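Local coordinates for protein glycoside hydrolase, family 11\:clostridium cellulosome enzyme, dockerin type i\:polysaccharide (Clostridium thermocellum, PDB 2C71) that probably removes acetyl groups from xylan as a metal-dependent family 4 carbohydrate esterase of cellulosomal origin, related to peptidoglycan deacetylases, at residues T20-D25 against Q158-P163; D28-K33 against I170-L175; S46-I51 against Q91-T96; P98-P103 against V183-L188; V146-I151 against T190-P195. All coordinates share one frame; numbering follows the deposited sequence.

From the N terminus, helix 17-30 opens two long loops: interaction 1 ties its middle to the segment before helix 164-177, and interaction 2 ties its end to that helix itself, so the two cross. Interaction 3 closes the short loop from helix 45-56 to the end of helix 76-94 and is nested inside both. After it, in series, P98-P103 starts interaction 4, which reaches to helix 185-192 and crosses interactions 1 and 2. Interaction 5 joins the turn before strand 151-155 to the end of helix 185-192, crossing interactions 1, 2 and 4; it packs against interaction 4, while interaction 1 lies on the opposite side of the chain's centre.

Interaction 1 (T20-D25 against Q158-P163)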
# COMPACT_ATOMS: atom_id res chain seq x y z
N THR A 20 -9.50 8.28 2.91
CA THR A 20 -8.45 7.63 3.68
C THR A 20 -8.83 7.55 5.14
O THR A 20 -8.54 6.57 5.83
CB THR A 20 -7.11 8.33 3.47
OG1 THR A 20 -6.81 8.34 2.06
CG2 THR A 20 -5.99 7.69 4.27
N ALA A 21 -9.49 8.61 5.66
CA ALA A 21 -9.94 8.59 7.06
C ALA A 21 -10.91 7.46 7.31
O ALA A 21 -10.92 6.89 8.40
CB ALA A 21 -10.52 9.92 7.48
N ARG A 22 -11.74 7.09 6.32
CA ARG A 22 -12.63 5.94 6.52
C ARG A 22 -11.86 4.67 6.79
O ARG A 22 -12.24 3.85 7.63
CB ARG A 22 -13.56 5.76 5.32
CG ARG A 22 -14.48 6.88 5.05
CD ARG A 22 -15.27 6.58 3.78
NE ARG A 22 -16.07 7.74 3.47
CZ ARG A 22 -16.61 7.94 2.30
NH1 ARG A 22 -16.38 7.10 1.28
NH2 ARG A 22 -17.37 9.01 2.14
N VAL A 23 -10.77 4.46 6.03
CA VAL A 23 -9.92 3.29 6.25
C VAL A 23 -9.23 3.40 7.60
O VAL A 23 -9.22 2.42 8.37
CB VAL A 23 -8.91 3.12 5.12
CG1 VAL A 23 -7.85 2.06 5.44
CG2 VAL A 23 -9.63 2.73 3.80
N LEU A 24 -8.62 4.55 7.91
CA LEU A 24 -7.91 4.70 9.18
C LEU A 24 -8.84 4.46 10.37
O LEU A 24 -8.41 3.90 11.38
CB LEU A 24 -7.23 6.07 9.27
CG LEU A 24 -6.03 6.24 8.33
CD1 LEU A 24 -5.65 7.72 8.23
CD2 LEU A 24 -4.82 5.43 8.80
N ASP A 25 -10.09 4.89 10.26
CA ASP A 25 -11.06 4.65 11.35
C ASP A 25 -11.27 3.16 11.57
O ASP A 25 -11.41 2.74 12.72
CB ASP A 25 -12.36 5.35 11.09
CG ASP A 25 -12.28 6.88 11.21
OD1 ASP A 25 -11.34 7.44 11.74
OD2 ASP A 25 -13.31 7.52 10.82
N GLN A 158 -10.69 5.52 -4.44
CA GLN A 158 -11.22 5.18 -5.78
C GLN A 158 -12.51 5.97 -5.93
O GLN A 158 -13.12 6.38 -4.94
CB GLN A 158 -11.59 3.71 -5.89
CG GLN A 158 -10.40 2.78 -6.11
CD GLN A 158 -9.83 2.96 -7.45
OE1 GLN A 158 -10.52 2.66 -8.50
NE2 GLN A 158 -8.60 3.39 -7.52
N PRO A 159 -12.97 6.15 -7.17
CA PRO A 159 -14.33 6.68 -7.38
C PRO A 159 -15.36 5.82 -6.65
O PRO A 159 -15.23 4.60 -6.59
CB PRO A 159 -14.50 6.65 -8.92
CG PRO A 159 -13.07 6.72 -9.46
CD PRO A 159 -12.29 5.88 -8.45
N GLU A 160 -16.40 6.47 -6.16
CA GLU A 160 -17.44 5.77 -5.40
C GLU A 160 -18.57 5.25 -6.28
O GLU A 160 -18.75 5.72 -7.40
CB GLU A 160 -17.94 6.65 -4.30
CG GLU A 160 -16.79 6.93 -3.33
CD GLU A 160 -17.16 7.82 -2.18
OE1 GLU A 160 -17.69 7.32 -1.17
OE2 GLU A 160 -16.88 9.03 -2.29
N PRO A 161 -19.32 4.25 -5.81
CA PRO A 161 -19.19 3.55 -4.53
C PRO A 161 -17.85 2.88 -4.31
O PRO A 161 -17.32 2.28 -5.22
CB PRO A 161 -20.32 2.52 -4.54
CG PRO A 161 -21.29 3.03 -5.51
CD PRO A 161 -20.51 3.79 -6.54
N HIS A 162 -17.33 2.98 -3.07
CA HIS A 162 -16.06 2.39 -2.76
C HIS A 162 -16.10 1.76 -1.35
O HIS A 162 -15.50 2.29 -0.41
CB HIS A 162 -14.92 3.41 -2.84
CG HIS A 162 -13.58 2.74 -2.78
ND1 HIS A 162 -13.19 1.67 -3.58
CD2 HIS A 162 -12.52 3.05 -2.02
CE1 HIS A 162 -11.94 1.35 -3.28
NE2 HIS A 162 -11.51 2.17 -2.33
N PRO A 163 -16.77 0.61 -1.22
CA PRO A 163 -16.96 0.01 0.12
C PRO A 163 -15.78 -0.82 0.60
O PRO A 163 -15.95 -1.82 1.32
CB PRO A 163 -18.20 -0.86 -0.08
CG PRO A 163 -18.08 -1.30 -1.54
CD PRO A 163 -17.63 -0.03 -2.23
O HOH W 1 -14.77 4.61 0.92
O HOH W 2 -17.28 10.47 -0.05
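R22 and E160 form a surface salt bridge between helix 17-30 and the loop that leads from strand 151-155 to helix 164-177 in the NodB-type fold, a deformed beta/alpha barrel. Both side chains are long and nearly extended and come from opposite directions, which suits them to spanning the gap between helix and loop. R22 gives one N-H to one oxygen, NH1 to E160 OE1 at 2.8 Å, and the bond is almost straight at 171°. The bridge has a single prong, and the guanidinium and carboxylate planes are 58° apart; NH1 meets OE1 from above the carboxylate plane, whereas OE1 itself sits at the guanidinium edge.

Two waters broaden this single bond. One accepts weakly from R22 NH2 and donates to E160 OE2 at 2.7 Å, closing a ring round the bridge. The loop backbone is shaped by a cis peptide bond before P161, and the H162 ring is held by a hydrogen bond from NE2 to the carbonyl of H155. P163 then takes the N-cap position of helix 164-177. Just before it, the second water accepts from R22 NH1 at 3.0 Å and donates to H162 O at 2.8 Å.

Interaction 2 (D28-K33 against I170-L175); sequences DKYNVK and IIIPTL
Y30, I172 and P173 join two neighbouring helices of the NodB-type beta/alpha barrel, with V32 adding a second apolar point just beyond the C-terminal end of helix 17-30. That end is closed by a Schellman motif in which N31 takes positive phi; beyond this turn V32 faces helix 164-177, as Y30 does before it. I172 is the hub. Its CG2, anti to the backbone N, sits between the two, touching Y30 CB at 3.7 Å and V32 CG2 at the same 3.7 Å, while CD1, on the other branch, adds contact to the ring at Y30 CD2, 3.9 Å away. V32, itself branched, meets the isoleucine tip to tip.

The Y30 ring is sandwiched. I172 CB and P173 CD lie over one face, offset toward the rim, and the aliphatic chain of K29 covers the other, with CG above the ring centre. Farther out along the ring, its hydroxyl is hydrogen-bonded to D169, which also forms a salt bridge with K29, so the polar end is held beside the helix while the ring stays in apolar company. A proline inside a helix has no N-H for the preceding turn, and helix 164-177 is kinked here. P173 offers the hydrocarbon edge of its puckered ring instead; the two side chains cross at about a right angle, bringing P173 CG to 3.8 Å from Y30 CE1.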
# COMPACT_ATOMS: atom_id res chain seq x y z
N ASP A 28 -8.21 1.73 13.30
CA ASP A 28 -8.24 2.08 14.73
C ASP A 28 -9.20 1.16 15.47
O ASP A 28 -8.90 0.71 16.59
CB ASP A 28 -8.68 3.55 14.94
CG ASP A 28 -7.65 4.61 14.58
OD1 ASP A 28 -6.45 4.30 14.52
OD2 ASP A 28 -8.10 5.79 14.42
N LYS A 29 -10.39 0.92 14.92
CA LYS A 29 -11.39 0.09 15.57
C LYS A 29 -10.85 -1.28 15.91
O LYS A 29 -11.12 -1.83 16.98
CB LYS A 29 -12.63 -0.03 14.67
CG LYS A 29 -13.77 -0.87 15.14
CD LYS A 29 -14.83 -0.98 13.90
CE LYS A 29 -16.05 -1.73 14.20
NZ LYS A 29 -16.98 -1.66 13.05
N TYR A 30 -10.07 -1.85 14.99
CA TYR A 30 -9.51 -3.20 15.15
C TYR A 30 -8.07 -3.23 15.66
O TYR A 30 -7.50 -4.30 15.83
CB TYR A 30 -9.61 -3.97 13.81
CG TYR A 30 -11.01 -4.16 13.38
CD1 TYR A 30 -11.81 -5.01 14.11
CD2 TYR A 30 -11.56 -3.54 12.25
CE1 TYR A 30 -13.15 -5.18 13.77
CE2 TYR A 30 -12.89 -3.72 11.90
CZ TYR A 30 -13.69 -4.55 12.67
OH TYR A 30 -15.03 -4.76 12.38
N ASN A 31 -7.51 -2.05 15.89
CA ASN A 31 -6.13 -1.95 16.35
C ASN A 31 -5.15 -2.61 15.38
O ASN A 31 -4.26 -3.35 15.79
CB ASN A 31 -5.97 -2.55 17.75
CG ASN A 31 -4.63 -2.24 18.37
OD1 ASN A 31 -4.10 -3.01 19.17
ND2 ASN A 31 -4.05 -1.10 18.00
N VAL A 32 -5.33 -2.34 14.09
CA VAL A 32 -4.55 -3.01 13.06
C VAL A 32 -3.61 -2.04 12.35
O VAL A 32 -4.00 -0.92 12.02
CB VAL A 32 -5.46 -3.68 12.01
CG1 VAL A 32 -4.70 -3.95 10.73
CG2 VAL A 32 -6.04 -4.98 12.57
N LYS A 33 -2.38 -2.48 12.11
CA LYS A 33 -1.40 -1.68 11.34
C LYS A 33 -1.44 -2.06 9.89
O LYS A 33 -1.61 -3.23 9.57
CB LYS A 33 0.02 -1.90 11.91
CG LYS A 33 0.14 -1.40 13.39
CD LYS A 33 1.51 -1.59 13.96
CE LYS A 33 1.53 -1.18 15.50
NZ LYS A 33 0.50 -1.88 16.39
N ILE A 170 -15.22 -7.42 7.61
CA ILE A 170 -15.21 -8.85 7.41
C ILE A 170 -13.78 -9.37 7.39
O ILE A 170 -13.45 -10.35 8.07
CB ILE A 170 -15.96 -9.26 6.15
CG1 ILE A 170 -17.41 -8.82 6.23
CG2 ILE A 170 -15.84 -10.74 5.88
CD1 ILE A 170 -18.14 -8.86 4.89
N ILE A 171 -12.91 -8.75 6.59
CA ILE A 171 -11.53 -9.23 6.44
C ILE A 171 -10.81 -9.35 7.76
O ILE A 171 -10.16 -10.37 8.02
CB ILE A 171 -10.75 -8.30 5.48
CG1 ILE A 171 -11.33 -8.37 4.04
CG2 ILE A 171 -9.28 -8.64 5.49
CD1 ILE A 171 -10.88 -7.22 3.16
N ILE A 172 -10.81 -8.27 8.55
CA ILE A 172 -9.97 -8.25 9.75
C ILE A 172 -10.43 -9.32 10.76
O ILE A 172 -9.63 -10.16 11.19
CB ILE A 172 -9.77 -6.83 10.28
CG1 ILE A 172 -8.93 -6.02 9.30
CG2 ILE A 172 -9.12 -6.92 11.68
CD1 ILE A 172 -8.92 -4.53 9.57
N PRO A 173 -11.71 -9.34 11.15
CA PRO A 173 -12.13 -10.40 12.10
C PRO A 173 -11.93 -11.81 11.56
O PRO A 173 -11.54 -12.71 12.31
CB PRO A 173 -13.59 -10.05 12.37
CG PRO A 173 -13.71 -8.58 12.09
CD PRO A 173 -12.79 -8.34 10.95
N THR A 174 -12.21 -12.03 10.27
CA THR A 174 -12.10 -13.37 9.72
C THR A 174 -10.65 -13.83 9.75
O THR A 174 -10.36 -14.95 10.22
CB THR A 174 -12.62 -13.47 8.28
OG1 THR A 174 -14.02 -13.23 8.26
CG2 THR A 174 -12.34 -14.85 7.66
N LEU A 175 -9.73 -13.01 9.29
CA LEU A 175 -8.35 -13.47 9.26
C LEU A 175 -7.80 -13.59 10.70
O LEU A 175 -7.05 -14.53 10.98
CB LEU A 175 -7.49 -12.57 8.38
CG LEU A 175 -7.86 -12.59 6.90
CD1 LEU A 175 -6.86 -11.77 6.06
CD2 LEU A 175 -8.01 -14.06 6.36

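Interaction 3 (S46-I51 against Q91-T96)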
# COMPACT_ATOMS: atom_id res chain seq x y z
N SER A 46 -2.82 20.32 2.75
CA SER A 46 -4.20 19.87 3.01
C SER A 46 -4.24 18.47 3.60
O SER A 46 -5.10 18.18 4.43
CB SER A 46 -5.10 19.94 1.76
OG SER A 46 -6.43 19.54 2.10
N THR A 47 -3.34 17.61 3.14
CA THR A 47 -3.29 16.21 3.56
C THR A 47 -2.16 15.88 4.55
O THR A 47 -1.98 14.73 4.92
CB THR A 47 -3.26 15.26 2.36
OG1 THR A 47 -2.13 15.61 1.57
CG2 THR A 47 -4.56 15.33 1.55
N ALA A 48 -1.45 16.91 5.01
CA ALA A 48 -0.33 16.67 5.93
C ALA A 48 -0.76 15.96 7.19
O ALA A 48 -0.07 15.03 7.65
CB ALA A 48 0.33 18.02 6.29
N ALA A 49 -1.84 16.41 7.80
CA ALA A 49 -2.25 15.81 9.07
C ALA A 49 -2.64 14.35 8.93
O ALA A 49 -2.37 13.54 9.82
CB ALA A 49 -3.38 16.59 9.71
N ILE A 50 -3.31 13.98 7.83
CA ILE A 50 -3.71 12.60 7.66
C ILE A 50 -2.53 11.70 7.35
O ILE A 50 -2.45 10.56 7.79
CB ILE A 50 -4.88 12.42 6.68
CG1 ILE A 50 -5.56 11.10 6.94
CG2 ILE A 50 -4.47 12.62 5.25
CD1 ILE A 50 -6.91 10.93 6.27
N ILE A 51 -1.57 12.22 6.60
CA ILE A 51 -0.28 11.52 6.38
C ILE A 51 0.40 11.28 7.72
O ILE A 51 0.88 10.18 8.01
CB ILE A 51 0.58 12.35 5.39
CG1 ILE A 51 0.06 12.18 3.96
CG2 ILE A 51 2.05 12.06 5.49
CD1 ILE A 51 0.41 10.84 3.31
N GLN A 91 8.54 12.87 3.23
CA GLN A 91 9.49 13.24 4.30
C GLN A 91 9.03 14.51 5.01
O GLN A 91 9.10 14.64 6.24
CB GLN A 91 10.89 13.39 3.74
CG GLN A 91 11.93 13.81 4.75
CD GLN A 91 12.18 12.87 5.89
OE1 GLN A 91 12.38 11.64 5.73
NE2 GLN A 91 12.17 13.45 7.10
N LYS A 92 8.59 15.48 4.23
CA LYS A 92 8.21 16.77 4.78
C LYS A 92 7.12 16.64 5.84
O LYS A 92 7.18 17.32 6.89
CB LYS A 92 7.78 17.71 3.64
CG LYS A 92 7.41 19.09 4.13
CD LYS A 92 7.18 19.99 2.99
CE LYS A 92 6.64 21.34 3.40
NZ LYS A 92 6.38 22.23 2.18
N TYR A 93 6.12 15.80 5.59
CA TYR A 93 4.91 15.80 6.40
C TYR A 93 4.88 14.63 7.39
O TYR A 93 4.32 14.73 8.48
CB TYR A 93 3.67 15.77 5.51
CG TYR A 93 3.52 16.98 4.62
CD1 TYR A 93 3.47 18.26 5.15
CD2 TYR A 93 3.45 16.84 3.24
CE1 TYR A 93 3.34 19.37 4.34
CE2 TYR A 93 3.32 17.95 2.42
CZ TYR A 93 3.27 19.21 2.97
OH TYR A 93 3.14 20.31 2.16
N ALA A 94 5.49 13.52 6.98
CA ALA A 94 5.51 12.29 7.76
C ALA A 94 6.75 12.13 8.60
O ALA A 94 6.72 11.43 9.61
CB ALA A 94 5.37 11.04 6.87
N GLY A 95 7.85 12.74 8.17
CA GLY A 95 9.12 12.59 8.84
C GLY A 95 9.81 11.26 8.56
O GLY A 95 10.77 10.90 9.23
N THR A 96 9.32 10.53 7.56
CA THR A 96 9.90 9.26 7.16
C THR A 96 10.31 9.27 5.70
O THR A 96 9.98 10.19 4.94
CB THR A 96 8.95 8.08 7.41
OG1 THR A 96 7.76 8.27 6.63
CG2 THR A 96 8.58 7.99 8.88
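A48 and Y93 bring two helices of the NodB-type beta/alpha barrel unusually near, their CA atoms 5.3 Å apart where helix 45-56 passes the C-terminal end of helix 76-94. Such an approach is possible because A48 carries only a methyl group. Its CB presses against the near part of the tyrosine ring, 3.3 Å from Y93 CD1 and 3.7 Å from Y93 CG, the tightest point of the contact.

This tight pair is on the partly exposed side, where the aliphatic part of K92 lies over one face of the Y93 ring, offset toward its rim. The tyrosine hydroxyl reaches toward the start of helix 45-56, where it is hydrogen-bonded to D45, and the carbonyl of Y93 accepts from R52. Just past the helix end, G95 takes a positive phi, which a glycine adopts easily.

The inner side, by contrast, is buried, apolar and less closely pressed. I51 and A94 both lean on I61 of strand 60-63, and they meet each other between the helices and the sheet; the small alanine again accepts a branched neighbour without forcing the helices apart. I51 CG2, anti to the backbone N, reaches A94 CB at 3.7 Å and Y93 CB at 4.0 Å.

Interaction 4 (P98-P103 against V183-L188)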
# COMPACT_ATOMS: atom_id res chain seq x y z
N PRO A 98 10.58 6.46 2.24
CA PRO A 98 9.90 5.19 1.93
C PRO A 98 10.91 4.07 1.71
O PRO A 98 12.02 4.37 1.26
CB PRO A 98 9.15 5.53 0.64
CG PRO A 98 8.76 6.97 0.83
CD PRO A 98 9.84 7.62 1.70
N LYS A 99 10.55 2.82 2.01
CA LYS A 99 11.42 1.68 1.74
C LYS A 99 10.86 0.79 0.63
O LYS A 99 11.52 -0.13 0.14
CB LYS A 99 11.62 0.85 3.01
CG LYS A 99 12.51 1.51 4.05
CD LYS A 99 13.08 0.49 5.02
CE LYS A 99 12.71 0.82 6.46
NZ LYS A 99 12.39 -0.40 7.25
N PHE A 100 9.62 1.09 0.23
CA PHE A 100 8.85 0.27 -0.71
C PHE A 100 8.20 1.14 -1.78
O PHE A 100 7.80 2.28 -1.50
CB PHE A 100 7.78 -0.50 0.04
CG PHE A 100 8.34 -1.51 1.03
CD1 PHE A 100 8.76 -2.73 0.60
CD2 PHE A 100 8.47 -1.21 2.36
CE1 PHE A 100 9.32 -3.65 1.50
CE2 PHE A 100 9.01 -2.11 3.26
CZ PHE A 100 9.44 -3.33 2.84
N PHE A 101 8.11 0.56 -2.96
CA PHE A 101 7.49 1.17 -4.16
C PHE A 101 6.47 0.21 -4.72
O PHE A 101 6.77 -0.98 -4.88
CB PHE A 101 8.59 1.42 -5.21
CG PHE A 101 8.10 1.88 -6.57
CD1 PHE A 101 7.37 3.05 -6.70
CD2 PHE A 101 8.40 1.15 -7.69
CE1 PHE A 101 6.95 3.47 -7.99
CE2 PHE A 101 8.00 1.59 -8.95
CZ PHE A 101 7.30 2.75 -9.08
N ARG A 102 5.30 0.71 -5.08
CA ARG A 102 4.32 -0.06 -5.82
C ARG A 102 4.16 0.57 -7.18
O ARG A 102 3.69 1.73 -7.28
CB ARG A 102 2.95 -0.09 -5.17
CG ARG A 102 1.97 -0.89 -6.05
CD ARG A 102 0.83 -1.42 -5.31
NE ARG A 102 1.19 -2.43 -4.33
CZ ARG A 102 0.65 -2.58 -3.12
NH1 ARG A 102 -0.27 -1.74 -2.65
NH2 ARG A 102 1.07 -3.55 -2.33
N PRO A 103 4.57 -0.10 -8.25
CA PRO A 103 4.47 0.50 -9.59
C PRO A 103 3.02 0.81 -9.92
O PRO A 103 2.12 -0.03 -9.73
CB PRO A 103 5.04 -0.57 -10.54
CG PRO A 103 5.76 -1.47 -9.71
CD PRO A 103 5.21 -1.42 -8.29
N VAL A 183 0.52 -6.95 9.80
CA VAL A 183 1.78 -6.26 9.97
C VAL A 183 2.00 -5.26 8.84
O VAL A 183 1.39 -5.38 7.75
CB VAL A 183 2.94 -7.28 10.02
CG1 VAL A 183 2.82 -8.13 11.35
CG2 VAL A 183 3.01 -8.16 8.81
N THR A 184 2.87 -4.29 9.09
CA THR A 184 3.34 -3.39 8.02
C THR A 184 4.26 -4.16 7.08
O THR A 184 4.72 -5.25 7.42
CB THR A 184 4.07 -2.17 8.57
OG1 THR A 184 5.29 -2.61 9.15
CG2 THR A 184 3.23 -1.34 9.56
N LEU A 185 4.59 -3.58 5.92
CA LEU A 185 5.56 -4.23 5.02
C LEU A 185 6.90 -4.41 5.70
O LEU A 185 7.51 -5.48 5.60
CB LEU A 185 5.70 -3.47 3.70
CG LEU A 185 4.48 -3.54 2.78
CD1 LEU A 185 4.71 -2.64 1.54
CD2 LEU A 185 4.22 -4.95 2.33
N THR A 186 7.39 -3.39 6.37
CA THR A 186 8.69 -3.50 7.04
C THR A 186 8.64 -4.63 8.06
O THR A 186 9.59 -5.42 8.17
CB THR A 186 9.14 -2.16 7.67
OG1 THR A 186 9.59 -1.28 6.62
CG2 THR A 186 10.26 -2.30 8.68
N GLU A 187 7.57 -4.69 8.84
CA GLU A 187 7.44 -5.72 9.84
C GLU A 187 7.36 -7.11 9.21
O GLU A 187 7.93 -8.08 9.73
CB GLU A 187 6.22 -5.46 10.69
CG GLU A 187 6.32 -4.32 11.67
CD GLU A 187 4.99 -3.80 12.24
OE1 GLU A 187 3.85 -4.29 11.86
OE2 GLU A 187 5.05 -2.83 13.09
N LEU A 188 6.64 -7.24 8.09
CA LEU A 188 6.53 -8.53 7.41
C LEU A 188 7.91 -9.06 7.03
O LEU A 188 8.25 -10.21 7.30
CB LEU A 188 5.65 -8.38 6.18
CG LEU A 188 5.46 -9.65 5.37
CD1 LEU A 188 4.86 -10.78 6.22
CD2 LEU A 188 4.58 -9.40 4.10
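The F100 ring has L185 CB over one face and T186 OG1 at its edge, near the ring plane, where strand 100-101 meets the start of helix 185-192 in the NodB-type beta/alpha barrel. L185 CB stands 3.8 Å from the ring centroid, only 18° off the normal, a CH-pi contact; L185 CD1 extends the cover to F100 CG at 3.8 Å. F189, one turn farther along the helix, also meets the ring, with planes at about 50°. A flat aromatic suits this buried place, since it offers broad surface to the leucine and a slim rim to the hydroxyl: T186 OG1 lies 3.5 Å from F100 CE2.

The T186 hydroxyl has its main polar partner in E60, to which it is hydrogen-bonded. K99 NZ also donates to T186 OG1, but the lysine is modelled in two conformers and this bond is doubtful. L185 also packs on A8, T10 and I151, so it links the ring to the central strands.

What fixes the helix start is a capping box of T184 and E187. The threonine, at the N-cap, uses OG1 to accept from E187 N at 3.1 Å, and the glutamate returns the favour: T184 N donates to E187 OE1 at 2.9 Å.

Interaction 5 (V146-I151 against T190-P195)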
# COMPACT_ATOMS: atom_id res chain seq x y z
N VAL A 146 -5.70 -15.23 0.62
CA VAL A 146 -4.55 -15.06 1.48
C VAL A 146 -3.93 -16.39 1.90
O VAL A 146 -4.59 -17.41 2.06
CB VAL A 146 -4.84 -14.24 2.75
CG1 VAL A 146 -5.11 -12.77 2.45
CG2 VAL A 146 -5.85 -14.88 3.59
N ARG A 147 -2.62 -16.32 2.11
CA ARG A 147 -1.83 -17.36 2.76
C ARG A 147 -0.80 -16.65 3.65
O ARG A 147 -0.69 -15.43 3.64
CB ARG A 147 -1.13 -18.28 1.75
CG ARG A 147 -0.18 -17.64 0.83
CD ARG A 147 0.43 -18.62 -0.20
NE ARG A 147 1.20 -17.92 -1.22
CZ ARG A 147 1.68 -16.69 -1.09
NH1 ARG A 147 1.50 -16.03 0.06
NH2 ARG A 147 2.37 -16.14 -2.07
N ASP A 148 -0.06 -17.42 4.43
CA ASP A 148 0.99 -16.85 5.23
C ASP A 148 1.96 -16.10 4.35
O ASP A 148 2.51 -16.67 3.41
CB ASP A 148 1.69 -17.97 5.98
CG ASP A 148 2.71 -17.49 6.99
OD1 ASP A 148 2.82 -16.29 7.30
OD2 ASP A 148 3.47 -18.41 7.42
N GLY A 149 2.18 -14.81 4.65
CA GLY A 149 3.09 -13.99 3.90
C GLY A 149 2.47 -13.13 2.78
O GLY A 149 3.20 -12.35 2.17
N THR A 150 1.17 -13.26 2.55
CA THR A 150 0.56 -12.48 1.45
C THR A 150 0.62 -10.98 1.75
O THR A 150 0.30 -10.51 2.85
CB THR A 150 -0.89 -12.90 1.28
OG1 THR A 150 -0.96 -14.28 0.91
CG2 THR A 150 -1.68 -12.04 0.31
N ILE A 151 0.91 -10.22 0.68
CA ILE A 151 0.70 -8.77 0.63
C ILE A 151 -0.66 -8.55 -0.04
O ILE A 151 -0.86 -9.03 -1.15
CB ILE A 151 1.82 -8.08 -0.12
CG1 ILE A 151 3.18 -8.29 0.57
CG2 ILE A 151 1.51 -6.60 -0.34
CD1 ILE A 151 4.40 -7.83 -0.27
N THR A 190 10.85 -8.11 8.28
CA THR A 190 11.71 -8.28 9.48
C THR A 190 11.33 -9.58 10.21
O THR A 190 12.20 -10.35 10.61
CB THR A 190 11.58 -7.04 10.34
OG1 THR A 190 11.96 -5.85 9.64
CG2 THR A 190 12.47 -7.12 11.54
N LEU A 191 10.05 -9.80 10.42
CA LEU A 191 9.61 -10.95 11.20
C LEU A 191 9.85 -12.25 10.48
O LEU A 191 9.95 -13.33 11.12
CB LEU A 191 8.11 -10.84 11.55
CG LEU A 191 7.77 -9.73 12.52
CD1 LEU A 191 6.27 -9.41 12.44
CD2 LEU A 191 8.14 -10.11 13.95
N LYS A 192 9.94 -12.22 9.16
CA LYS A 192 10.26 -13.37 8.31
C LYS A 192 11.77 -13.53 8.07
O LYS A 192 12.19 -14.51 7.45
CB LYS A 192 9.54 -13.23 6.95
CG LYS A 192 8.06 -13.25 6.97
CD LYS A 192 7.50 -14.56 7.25
CE LYS A 192 5.96 -14.62 6.99
NZ LYS A 192 5.54 -15.93 7.48
N GLY A 193 12.57 -12.60 8.55
CA GLY A 193 14.02 -12.67 8.39
C GLY A 193 14.50 -12.39 6.97
O GLY A 193 15.58 -12.85 6.59
N VAL A 194 13.74 -11.64 6.19
CA VAL A 194 14.11 -11.32 4.80
C VAL A 194 14.63 -9.88 4.79
O VAL A 194 13.89 -8.95 5.15
CB VAL A 194 12.91 -11.42 3.87
CG1 VAL A 194 13.29 -11.01 2.44
CG2 VAL A 194 12.36 -12.85 3.93
N PRO A 195 15.89 -9.65 4.43
CA PRO A 195 16.40 -8.27 4.38
C PRO A 195 15.56 -7.42 3.43
O PRO A 195 15.13 -7.90 2.38
CB PRO A 195 17.83 -8.44 3.82
CG PRO A 195 18.20 -9.84 4.26
CD PRO A 195 16.94 -10.64 4.11
O HOH W 3 5.54 -16.74 4.30
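K192 NZ donates to D148 OD1 at 2.7 Å, a salt bridge in which the second oxygen, D148 OD2, stands at 3.2 Å. The lysine meets OD1 from above the carboxylate plane, 35° out of it, the two side chains crossing at a slant. Short of the charged pair, the lysine's hydrocarbon passes G149, with K192 CE 4.3 Å from G149 CA. A water touches both sides, but its bonds to D148 O and K192 NZ are weak.

The next shell sets the aspartate. D148 OD1 also accepts from the backbone N of L6, so two donors grip one oxygen, and this would be expected to favour the charged form. Its carboxylate is swung toward the helix because CG lies anti to the backbone N. D148 and G149 are the central residues of a type II beta turn from R147 to T150, closed by T150 N donating to R147 O at 3.1 Å. G149 suits the third position, where phi is 96° and any CB would run into the carbonyl of D148. T150 steadies the turn further: its OG1 accepts from R147 N at 2.9 Å.

On the other side, the chain of K192 bends at chi2 (-72°) to carry the amine across, past L6. K192 lies at the C-terminal end of helix 185-192, and G193, with positive phi, sends its N back to T190 O. The whole is thus a type II turn leading into barrel strand 151-155, joined by a salt bridge to a helix end closed by a Schellman motif.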